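Uncharacterized protein (Trypanosoma brucei, PDB 2Q0X) is of unknown function but adopts the alpha/beta hydrolase fold and may be a component of the paraflagellar rod. Local coordinates at residues G78-G83 with R172-L177. Residues are numbered along the deposited sequence; the frame is centred on the assembly and turned at random.
Sequences GKIGSG and RGEDSL
E174 reaches across to the turn at G81 and spends one carboxylate oxygen on its backbone: OE2 accepts the N-H of G81 at 2.7 Å. The bond is short and fairly straight, 161° at the hydrogen, and the amide approaches OE2 almost in line with the CD-OE2 bond. E174 can span the distance because its chain is stretched out, with CG anti to the backbone N (chi1 -162°); the backbones themselves stay well apart, 7.7 Å between the CA atoms of I80 and E174.

I80 sits beside the same oxygen, its CA 3.5 Å from E174 OE2. The I80 side chain stays farther off, with CG2 4.2 Å from E174 OE2, and it is the backbone that meets the oxygen. I80 and G81 are the two central residues of a type II beta turn from K79 to S82, and G81 holds the positive phi (78°) that glycine takes readily there.

E174 is carried by a type I turn from R172 to D175, closed by D175 N to R172 O at 3.0 Å and spanned by a salt bridge from R172 NH1 to D175 OD2. E174 OE1, the other oxygen of the glutamate carboxylate, is hydrogen-bonded to S176 OG of the second subunit, and S176 OG of this chain bonds in turn to E174 OE1 of the second subunit. E174 thus ties two turns of its own chain together at the dimer interface: a carboxylate-to-turn-amide link between the loop following strand 69-73 and the one following helix 154-170 of the alpha/beta hydrolase fold.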
loop_
_atom_site.group_PDB
_atom_site.type_symbol
_atom_site.label_atom_id
_atom_site.label_comp_id
_atom_site.label_asym_id
_atom_site.label_seq_id
_atom_site.Cartn_x
_atom_site.Cartn_y
_atom_site.Cartn_z
ATOM N N GLY A 78 5.333 -4.618 -0.832
ATOM C CA GLY A 78 4.821 -3.647 -1.783
ATOM C C GLY A 78 4.977 -2.216 -1.281
ATOM O O GLY A 78 4.857 -1.285 -2.056
ATOM N N LYS A 79 5.251 -2.044 0.010
ATOM C CA LYS A 79 5.376 -0.726 0.605
ATOM C C LYS A 79 6.829 -0.311 0.816
ATOM O O LYS A 79 7.709 -1.148 1.081
ATOM C CB LYS A 79 4.610 -0.677 1.933
ATOM C CG LYS A 79 3.095 -0.814 1.756
ATOM C CD LYS A 79 2.292 0.118 2.677
ATOM C CE LYS A 79 2.427 1.583 2.288
ATOM N NZ LYS A 79 1.593 2.475 3.142
ATOM N N ILE A 80 7.069 0.990 0.675
ATOM C CA ILE A 80 8.312 1.603 1.136
ATOM C C ILE A 80 8.473 1.289 2.634
ATOM O O ILE A 80 7.477 1.154 3.360
ATOM C CB ILE A 80 8.333 3.151 0.841
ATOM C CG1 ILE A 80 8.878 3.425 -0.569
ATOM C CG2 ILE A 80 9.203 3.927 1.863
ATOM C CD1 ILE A 80 7.903 3.279 -1.655
ATOM N N GLY A 81 9.725 1.113 3.066
ATOM C CA GLY A 81 10.070 0.919 4.488
ATOM C C GLY A 81 9.812 -0.487 5.023
ATOM O O GLY A 81 9.858 -0.717 6.238
ATOM N N SER A 82 9.568 -1.436 4.123
ATOM C CA SER A 82 9.222 -2.804 4.518
ATOM C C SER A 82 10.407 -3.612 5.102
ATOM O O SER A 82 10.196 -4.635 5.760
ATOM C CB SER A 82 8.622 -3.564 3.331
ATOM O OG SER A 82 9.628 -3.944 2.402
ATOM N N GLY A 83 11.635 -3.157 4.867
ATOM C CA GLY A 83 12.818 -3.909 5.290
ATOM C C GLY A 83 14.079 -3.521 4.539
ATOM O O GLY A 83 14.989 -2.943 5.124
ATOM N N ARG A 172 20.855 -1.991 -1.734
ATOM C CA ARG A 172 19.881 -1.420 -2.658
ATOM C C ARG A 172 18.702 -2.367 -2.890
ATOM O O ARG A 172 18.008 -2.267 -3.910
ATOM C CB ARG A 172 20.546 -1.095 -3.998
ATOM C CG ARG A 172 21.566 0.039 -3.960
ATOM C CD ARG A 172 21.330 0.997 -5.118
ATOM N NE ARG A 172 22.203 0.770 -6.261
ATOM C CZ ARG A 172 21.911 1.082 -7.528
ATOM N NH1 ARG A 172 20.744 1.631 -7.867
ATOM N NH2 ARG A 172 22.808 0.830 -8.477
ATOM N N GLY A 173 18.461 -3.260 -1.925
ATOM C CA GLY A 173 17.375 -4.243 -2.002
ATOM C C GLY A 173 15.968 -3.712 -2.251
ATOM O O GLY A 173 15.136 -4.426 -2.809
ATOM N N GLU A 174 15.701 -2.463 -1.844
ATOM C CA GLU A 174 14.388 -1.821 -2.036
ATOM C C GLU A 174 14.245 -1.119 -3.393
ATOM O O GLU A 174 13.189 -0.598 -3.709
ATOM C CB GLU A 174 14.125 -0.797 -0.917
ATOM C CG GLU A 174 12.638 -0.390 -0.742
ATOM C CD GLU A 174 12.420 0.752 0.268
ATOM O OE1 GLU A 174 12.998 1.853 0.095
ATOM O OE2 GLU A 174 11.652 0.546 1.228
ATOM N N ASP A 175 15.297 -1.101 -4.202
ATOM C CA ASP A 175 15.293 -0.261 -5.396
ATOM C C ASP A 175 14.776 -1.018 -6.623
ATOM O O ASP A 175 15.554 -1.583 -7.393
ATOM C CB ASP A 175 16.699 0.295 -5.633
ATOM C CG ASP A 175 16.722 1.437 -6.630
ATOM O OD1 ASP A 175 15.647 1.806 -7.149
ATOM O OD2 ASP A 175 17.829 1.957 -6.898
ATOM N N SER A 176 13.460 -1.010 -6.812
ATOM C CA SER A 176 12.851 -1.743 -7.919
ATOM C C SER A 176 13.243 -1.171 -9.285
ATOM O O SER A 176 13.285 -1.901 -10.275
ATOM C CB SER A 176 11.320 -1.792 -7.768
ATOM O OG SER A 176 10.696 -0.571 -8.132
ATOM N N LEU A 177 13.530 0.130 -9.328
ATOM C CA LEU A 177 13.950 0.799 -10.567
ATOM C C LEU A 177 15.304 0.300 -11.077
ATOM O O LEU A 177 15.573 0.365 -12.282
ATOM C CB LEU A 177 13.962 2.337 -10.419
ATOM C CG LEU A 177 12.706 3.058 -10.936
ATOM C CD1 LEU A 177 11.491 2.771 -10.084
ATOM C CD2 LEU A 177 12.934 4.558 -11.018
#